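Local coordinates for protein acylneuraminate lyase (Mycoplasma synoviae, PDB 4N4P) that is a lyase of the dihydrodipicolinate synthetase family, with a TIM-barrel fold and an assembly of four chains, at residues A[62-65]-A[66-70]; A[119-122]-A[123-127]; A[281-284]-A[285-288]. All blocks are in the same frame, centred on the assembly; numbering follows the deposited sequence.

Interaction 1: residues A[62-65]-A[66-70]; sequences KKEV and MKLVA
The carboxylate of E64, the one flat side-chain group here, leans over L68. L68 CG and CD2 lie to one side of its plane, the side on which K67 CD also lies. E64 OE2 is 3.5 Å from L68 CD2, an oblique approach of oxygen to methyl. The pair is an i, i+4 contact on helix 59-73, the crossover helix of a beta-alpha-beta unit in the TIM barrel, between strands 44-47 and 78-82. E64 holds CG anti to its own N (chi1 -173°), then bends at chi2 (61°). That bend brings the acid alongside L68, one turn further on. The stem of E64 joins in, with CG 3.9 Å from L68 CD1. L68 also reaches K26 and K30 of helix 26-39. K67 is not ion-paired with E64, since its NZ stays 6.4 Å from E64 OE1. K63 NZ forms a salt bridge with E60, in the same helix.

Four backbone bonds run through the contact, from M66, K67, L68 and V69 back to K62, K63, E64 and V65. L68 N lies nearly in line with the C=O of E64, 2.9 Å from its O. On the buried flank M66 and V69 pack on I47. V65 and V69 also meet there, methyl to methyl: V65 CG1 is 4.1 Å from V69 CG2, which also lies 3.3 Å from V65 O.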
loop_
_atom_site.group_PDB
_atom_site.type_symbol
_atom_site.label_atom_id
_atom_site.label_comp_id
_atom_site.label_asym_id
_atom_site.label_seq_id
_atom_site.Cartn_x
_atom_site.Cartn_y
_atom_site.Cartn_z
ATOM N N LYS A 62 21.772 27.043 -7.140
ATOM C CA LYS A 62 21.181 26.433 -8.348
ATOM C C LYS A 62 21.626 27.172 -9.606
ATOM O O LYS A 62 22.077 26.566 -10.583
ATOM C CB LYS A 62 19.659 26.387 -8.264
ATOM C CG LYS A 62 19.141 25.433 -7.179
ATOM C CD LYS A 62 17.653 25.587 -6.989
ATOM C CE LYS A 62 17.177 24.923 -5.707
ATOM N NZ LYS A 62 15.680 24.925 -5.610
ATOM N N LYS A 63 21.549 28.500 -9.560
ATOM C CA LYS A 63 22.009 29.316 -10.677
ATOM C C LYS A 63 23.485 29.121 -10.935
ATOM O O LYS A 63 23.895 29.053 -12.081
ATOM C CB LYS A 63 21.776 30.794 -10.381
ATOM C CG LYS A 63 20.346 31.226 -10.330
ATOM C CD LYS A 63 20.374 32.551 -9.551
ATOM C CE LYS A 63 19.346 33.485 -10.044
ATOM N NZ LYS A 63 19.446 34.769 -9.271
ATOM N N GLU A 64 24.286 29.060 -9.866
ATOM C CA GLU A 64 25.717 28.893 -10.001
ATOM C C GLU A 64 26.028 27.530 -10.610
ATOM O O GLU A 64 26.856 27.434 -11.501
ATOM C CB GLU A 64 26.445 29.086 -8.647
ATOM C CG GLU A 64 27.963 29.105 -8.711
ATOM C CD GLU A 64 28.582 30.223 -9.566
ATOM O OE1 GLU A 64 27.942 31.273 -9.830
ATOM O OE2 GLU A 64 29.734 30.025 -9.990
ATOM N N VAL A 65 25.365 26.479 -10.129
ATOM C CA VAL A 65 25.609 25.135 -10.701
ATOM C C VAL A 65 25.281 25.113 -12.189
ATOM O O VAL A 65 26.038 24.552 -12.993
ATOM C CB VAL A 65 24.838 24.017 -9.951
ATOM C CG1 VAL A 65 25.009 22.658 -10.652
ATOM C CG2 VAL A 65 25.387 23.919 -8.517
ATOM N N MET A 66 24.167 25.730 -12.547
ATOM C CA MET A 66 23.740 25.759 -13.952
ATOM C C MET A 66 24.783 26.464 -14.822
ATOM O O MET A 66 25.086 26.018 -15.948
ATOM C CB MET A 66 22.398 26.441 -14.078
ATOM C CG MET A 66 21.244 25.629 -13.486
ATOM S SD MET A 66 19.689 26.492 -13.374
ATOM C CE MET A 66 19.212 26.623 -15.109
ATOM N N LYS A 67 25.315 27.580 -14.312
ATOM C CA LYS A 67 26.355 28.325 -15.044
ATOM C C LYS A 67 27.626 27.522 -15.188
ATOM O O LYS A 67 28.190 27.429 -16.281
ATOM C CB LYS A 67 26.661 29.664 -14.347
ATOM C CG LYS A 67 25.517 30.592 -14.401
ATOM C CD LYS A 67 25.570 31.641 -13.307
ATOM C CE LYS A 67 24.480 32.658 -13.513
ATOM N NZ LYS A 67 24.598 33.278 -14.877
ATOM N N LEU A 68 28.068 26.920 -14.089
ATOM C CA LEU A 68 29.329 26.201 -14.063
ATOM C C LEU A 68 29.285 24.983 -14.965
ATOM O O LEU A 68 30.276 24.665 -15.621
ATOM C CB LEU A 68 29.687 25.777 -12.642
ATOM C CG LEU A 68 30.018 26.855 -11.610
ATOM C CD1 LEU A 68 30.051 26.222 -10.215
ATOM C CD2 LEU A 68 31.330 27.594 -11.918
ATOM N N VAL A 69 28.132 24.318 -15.008
ATOM C CA VAL A 69 27.995 23.138 -15.858
ATOM C C VAL A 69 28.042 23.514 -17.338
ATOM O O VAL A 69 28.750 22.875 -18.144
ATOM C CB VAL A 69 26.695 22.344 -15.543
ATOM C CG1 VAL A 69 26.400 21.326 -16.636
ATOM C CG2 VAL A 69 26.837 21.630 -14.185
ATOM N N ALA A 70 27.293 24.553 -17.693
ATOM C CA ALA A 70 27.246 24.997 -19.086
ATOM C C ALA A 70 28.633 25.440 -19.554
ATOM O O ALA A 70 29.042 25.107 -20.668
ATOM C CB ALA A 70 26.247 26.093 -19.261
#

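Interaction 2: residues A[119-122]-A[123-127]; sequences NETH and HYYEE
T121 lays its CG2 methyl against the ring of Y125, one turn further along helix 118-131. The two side chains run side by side and point the same way. T121 CG2 is 3.7 Å from Y125 CE2. The threonine puts this methyl anti to its backbone N, while OG1 sits beside that N (chi1 -63°). One branch therefore meets the ring. The other, OG1, bonds S117 O in the preceding turn.

The Y125 ring also passes close to the peptide of T121, with CD2 3.3 Å from T121 O. One face of the same ring carries Y124: Y124 CD1 sits 3.8 Å above its plane, over the centre. In turn, Y125 CE2 lies at the edge of the Y124 ring, near its plane. The two tyrosines thus meet edge against face although they are adjacent in sequence.

On another flank of the helix H122 crosses E126. The carboxylate oxygen OE1 of E126 lies at the edge of the imidazole and in its plane, and the two flat groups are turned 74° apart. Their backbones are joined by the bond from E126 N to H122 O, 2.9 Å, with the donor N in the carbonyl plane.

The helix also meets the second subunit. E120 OE2 bonds W276 N of the second subunit, and E127 OE1 forms a salt bridge with K273 of that subunit. Within its own chain, helix 118-131 links parallel strands 105-108 and 136-139 of the barrel. Y125 OH bonds A108 O and Y124 OH bonds I109 O, so both hydroxyls bond the C-terminal end of strand 105-108, at A108 and just beyond it at I109. Y124 and E127 also touch I88 of helix 88-100.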
loop_
_atom_site.group_PDB
_atom_site.type_symbol
_atom_site.label_atom_id
_atom_site.label_comp_id
_atom_site.label_asym_id
_atom_site.label_seq_id
_atom_site.Cartn_x
_atom_site.Cartn_y
_atom_site.Cartn_z
ATOM N N ASN A 119 -5.235 19.496 -11.071
ATOM C CA ASN A 119 -5.389 20.872 -11.527
ATOM C C ASN A 119 -4.256 21.763 -11.031
ATOM O O ASN A 119 -3.733 22.576 -11.791
ATOM C CB ASN A 119 -6.737 21.456 -11.086
ATOM C CG ASN A 119 -7.919 20.884 -11.867
ATOM O OD1 ASN A 119 -7.754 20.296 -12.942
ATOM N ND2 ASN A 119 -9.126 21.080 -11.334
ATOM N N GLU A 120 -3.855 21.598 -9.770
ATOM C CA GLU A 120 -2.720 22.355 -9.243
ATOM C C GLU A 120 -1.432 22.012 -9.974
ATOM O O GLU A 120 -0.656 22.891 -10.308
ATOM C CB GLU A 120 -2.560 22.118 -7.745
ATOM C CG GLU A 120 -3.532 22.965 -6.948
ATOM C CD GLU A 120 -3.748 22.478 -5.519
ATOM O OE1 GLU A 120 -3.569 21.268 -5.241
ATOM O OE2 GLU A 120 -4.124 23.323 -4.679
ATOM N N THR A 121 -1.221 20.722 -10.226
ATOM C CA THR A 121 -0.050 20.255 -10.939
ATOM C C THR A 121 -0.056 20.758 -12.402
ATOM O O THR A 121 0.972 21.204 -12.923
ATOM C CB THR A 121 0.027 18.730 -10.867
ATOM O OG1 THR A 121 0.176 18.346 -9.490
ATOM C CG2 THR A 121 1.220 18.202 -11.665
ATOM N N HIS A 122 -1.216 20.687 -13.050
ATOM C CA HIS A 122 -1.361 21.201 -14.420
ATOM C C HIS A 122 -1.003 22.688 -14.472
ATOM O O HIS A 122 -0.237 23.125 -15.331
ATOM C CB HIS A 122 -2.785 20.968 -14.940
ATOM C CG HIS A 122 -2.977 21.354 -16.374
ATOM N ND1 HIS A 122 -3.083 20.423 -17.387
ATOM C CD2 HIS A 122 -3.069 22.566 -16.963
ATOM C CE1 HIS A 122 -3.243 21.052 -18.538
ATOM N NE2 HIS A 122 -3.226 22.352 -18.310
ATOM N N HIS A 123 -1.545 23.454 -13.531
ATOM C CA HIS A 123 -1.336 24.902 -13.485
ATOM C C HIS A 123 0.121 25.249 -13.204
ATOM O O HIS A 123 0.656 26.219 -13.752
ATOM C CB HIS A 123 -2.255 25.557 -12.430
ATOM C CG HIS A 123 -2.227 27.056 -12.469
ATOM N ND1 HIS A 123 -3.068 27.794 -13.276
ATOM C CD2 HIS A 123 -1.429 27.952 -11.841
ATOM C CE1 HIS A 123 -2.809 29.083 -13.121
ATOM N NE2 HIS A 123 -1.816 29.206 -12.257
ATOM N N TYR A 124 0.769 24.434 -12.360
ATOM C CA TYR A 124 2.191 24.576 -12.072
ATOM C C TYR A 124 3.006 24.424 -13.347
ATOM O O TYR A 124 3.820 25.267 -13.655
ATOM C CB TYR A 124 2.547 23.522 -11.040
ATOM C CG TYR A 124 3.986 23.121 -10.831
ATOM C CD1 TYR A 124 4.513 21.969 -11.446
ATOM C CD2 TYR A 124 4.798 23.828 -9.939
ATOM C CE1 TYR A 124 5.838 21.561 -11.207
ATOM C CE2 TYR A 124 6.109 23.431 -9.682
ATOM C CZ TYR A 124 6.624 22.297 -10.299
ATOM O OH TYR A 124 7.924 21.924 -9.999
ATOM N N TYR A 125 2.741 23.382 -14.137
ATOM C CA TYR A 125 3.508 23.232 -15.377
ATOM C C TYR A 125 3.193 24.338 -16.398
ATOM O O TYR A 125 4.099 24.854 -17.081
ATOM C CB TYR A 125 3.285 21.852 -15.953
ATOM C CG TYR A 125 4.087 20.795 -15.232
ATOM C CD1 TYR A 125 5.493 20.773 -15.314
ATOM C CD2 TYR A 125 3.448 19.799 -14.508
ATOM C CE1 TYR A 125 6.237 19.774 -14.656
ATOM C CE2 TYR A 125 4.169 18.809 -13.855
ATOM C CZ TYR A 125 5.555 18.800 -13.935
ATOM O OH TYR A 125 6.239 17.795 -13.291
ATOM N N GLU A 126 1.925 24.738 -16.455
ATOM C CA GLU A 126 1.516 25.888 -17.277
ATOM C C GLU A 126 2.320 27.149 -16.938
ATOM O O GLU A 126 2.854 27.813 -17.814
ATOM C CB GLU A 126 0.033 26.185 -17.083
ATOM C CG GLU A 126 -0.902 25.270 -17.797
ATOM C CD GLU A 126 -2.306 25.814 -17.767
ATOM O OE1 GLU A 126 -3.028 25.559 -16.786
ATOM O OE2 GLU A 126 -2.685 26.490 -18.745
ATOM N N GLU A 127 2.391 27.495 -15.659
ATOM C CA GLU A 127 3.149 28.674 -15.255
ATOM C C GLU A 127 4.633 28.576 -15.665
ATOM O O GLU A 127 5.202 29.543 -16.145
ATOM C CB GLU A 127 3.029 28.893 -13.754
ATOM C CG GLU A 127 1.670 29.351 -13.295
ATOM C CD GLU A 127 1.754 30.110 -11.984
ATOM O OE1 GLU A 127 1.033 29.729 -11.038
ATOM O OE2 GLU A 127 2.552 31.070 -11.895
#

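Interaction 3: residues A[281-284]-A[285-288]; sequences EEIK and KHAE
K285, H286, A287 and E288 each give their N-H to the carbonyl four residues back, from E281 to K284, in regular alpha-helical geometry. The longest of the four bonds is H286 N to E282 O, at 3.2 Å. This is helix 280-294, the last of the three helices that follow the TIM barrel in this family fold and form its C-terminal helical part.

I283 and H286 carry the buried side. I283 CD1 meets the ring of H286 at an angle, 4.0 Å from CD2. The isoleucine sets CG1 anti to its N (chi1 -162°) and then folds CD1 round at chi2 (60°), which swings the methyl to the histidine. NE2, the ring atom next to CD2, bonds L248 O. E282 OE2 forms a salt bridge with K251, which I283 and H286 also touch. A287 adds a small CB that packs on I260, and I283 touches A259 and R262, so this side of the helix lies on helix 253-263.

The outer side is made of the long charged chains of E281, K284, K285 and E288. E281 and K285 lie near each other, but their charged atoms stay apart, with E281 OE2 5.1 Å from K285 NZ. The opposite charges probably attract weakly without pairing. K284 and E288 cross at an angle. Their nearest side-chain atoms are K284 CE and E288 OE1, 4.2 Å apart. The lysine bends at its last torsion, and K284 NZ ends 5.4 Å from E288 OE2. Closer in, E288 CG rests 3.3 Å from K284 O.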
loop_
_atom_site.group_PDB
_atom_site.type_symbol
_atom_site.label_atom_id
_atom_site.label_comp_id
_atom_site.label_asym_id
_atom_site.label_seq_id
_atom_site.Cartn_x
_atom_site.Cartn_y
_atom_site.Cartn_z
ATOM N N GLU A 281 37.474 6.423 5.770
ATOM C CA GLU A 281 38.018 5.110 5.422
ATOM C C GLU A 281 36.914 4.126 5.051
ATOM O O GLU A 281 37.075 3.369 4.089
ATOM C CB GLU A 281 38.922 4.540 6.519
ATOM C CG GLU A 281 40.329 5.159 6.567
ATOM C CD GLU A 281 41.007 5.243 5.197
ATOM O OE1 GLU A 281 41.234 6.380 4.716
ATOM O OE2 GLU A 281 41.301 4.175 4.605
ATOM N N GLU A 282 35.806 4.147 5.795
ATOM C CA GLU A 282 34.660 3.288 5.518
ATOM C C GLU A 282 34.112 3.508 4.087
ATOM O O GLU A 282 33.886 2.552 3.328
ATOM C CB GLU A 282 33.542 3.510 6.551
ATOM C CG GLU A 282 32.353 2.562 6.367
ATOM C CD GLU A 282 31.110 2.915 7.199
ATOM O OE1 GLU A 282 31.196 3.741 8.133
ATOM O OE2 GLU A 282 30.022 2.381 6.891
ATOM N N ILE A 283 33.910 4.765 3.720
ATOM C CA ILE A 283 33.292 5.038 2.422
ATOM C C ILE A 283 34.323 4.832 1.312
ATOM O O ILE A 283 33.964 4.492 0.189
ATOM C CB ILE A 283 32.618 6.464 2.386
ATOM C CG1 ILE A 283 31.605 6.575 1.227
ATOM C CG2 ILE A 283 33.689 7.588 2.372
ATOM C CD1 ILE A 283 30.444 5.559 1.304
ATOM N N LYS A 284 35.614 5.065 1.616
ATOM C CA LYS A 284 36.684 4.787 0.642
ATOM C C LYS A 284 36.765 3.306 0.285
ATOM O O LYS A 284 36.917 2.941 -0.896
ATOM C CB LYS A 284 38.068 5.268 1.134
ATOM C CG LYS A 284 39.167 5.082 0.094
ATOM C CD LYS A 284 40.551 5.066 0.716
ATOM C CE LYS A 284 41.598 4.763 -0.343
ATOM N NZ LYS A 284 41.935 5.979 -1.150
ATOM N N LYS A 285 36.653 2.446 1.294
ATOM C CA LYS A 285 36.707 1.021 1.022
ATOM C C LYS A 285 35.498 0.551 0.214
ATOM O O LYS A 285 35.620 -0.322 -0.629
ATOM C CB LYS A 285 36.839 0.229 2.319
ATOM C CG LYS A 285 38.193 0.514 2.979
ATOM C CD LYS A 285 38.404 -0.315 4.236
ATOM C CE LYS A 285 39.723 0.135 4.860
ATOM N NZ LYS A 285 39.840 -0.440 6.193
ATOM N N HIS A 286 34.339 1.117 0.532
ATOM C CA HIS A 286 33.149 0.920 -0.274
ATOM C C HIS A 286 33.411 1.336 -1.725
ATOM O O HIS A 286 33.106 0.583 -2.647
ATOM C CB HIS A 286 31.979 1.699 0.302
ATOM C CG HIS A 286 30.702 1.483 -0.442
ATOM N ND1 HIS A 286 30.127 0.241 -0.584
ATOM C CD2 HIS A 286 29.889 2.351 -1.091
ATOM C CE1 HIS A 286 29.009 0.347 -1.281
ATOM N NE2 HIS A 286 28.835 1.619 -1.591
ATOM N N ALA A 287 34.010 2.509 -1.927
ATOM C CA ALA A 287 34.331 2.963 -3.287
ATOM C C ALA A 287 35.272 2.025 -4.010
ATOM O O ALA A 287 35.057 1.717 -5.177
ATOM C CB ALA A 287 34.871 4.386 -3.285
ATOM N N GLU A 288 36.302 1.536 -3.314
ATOM C CA GLU A 288 37.228 0.567 -3.908
ATOM C C GLU A 288 36.545 -0.733 -4.232
ATOM O O GLU A 288 36.755 -1.262 -5.295
ATOM C CB GLU A 288 38.377 0.239 -2.962
ATOM C CG GLU A 288 39.290 1.397 -2.685
ATOM C CD GLU A 288 40.373 0.976 -1.697
ATOM O OE1 GLU A 288 40.081 0.873 -0.496
ATOM O OE2 GLU A 288 41.497 0.725 -2.133
#

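Overall arrangement
From the N terminus the three contacts come in series, and none nests within or crosses another. Each lies within one helix, so none closes a loop. Interaction 1 lies on the helix between strands 44-47 and 78-82. Interaction 2 lies on the helix between strands 105-108 and 136-139, two units further round the barrel, and also faces another subunit. Interaction 3 belongs to the helical part after the barrel. The centres of interactions 1 and 2 are about 26 Å apart. The centres of interactions 2 and 3 are about 43 Å apart, on opposite sides of the chain's centre. No two of the contacts touch.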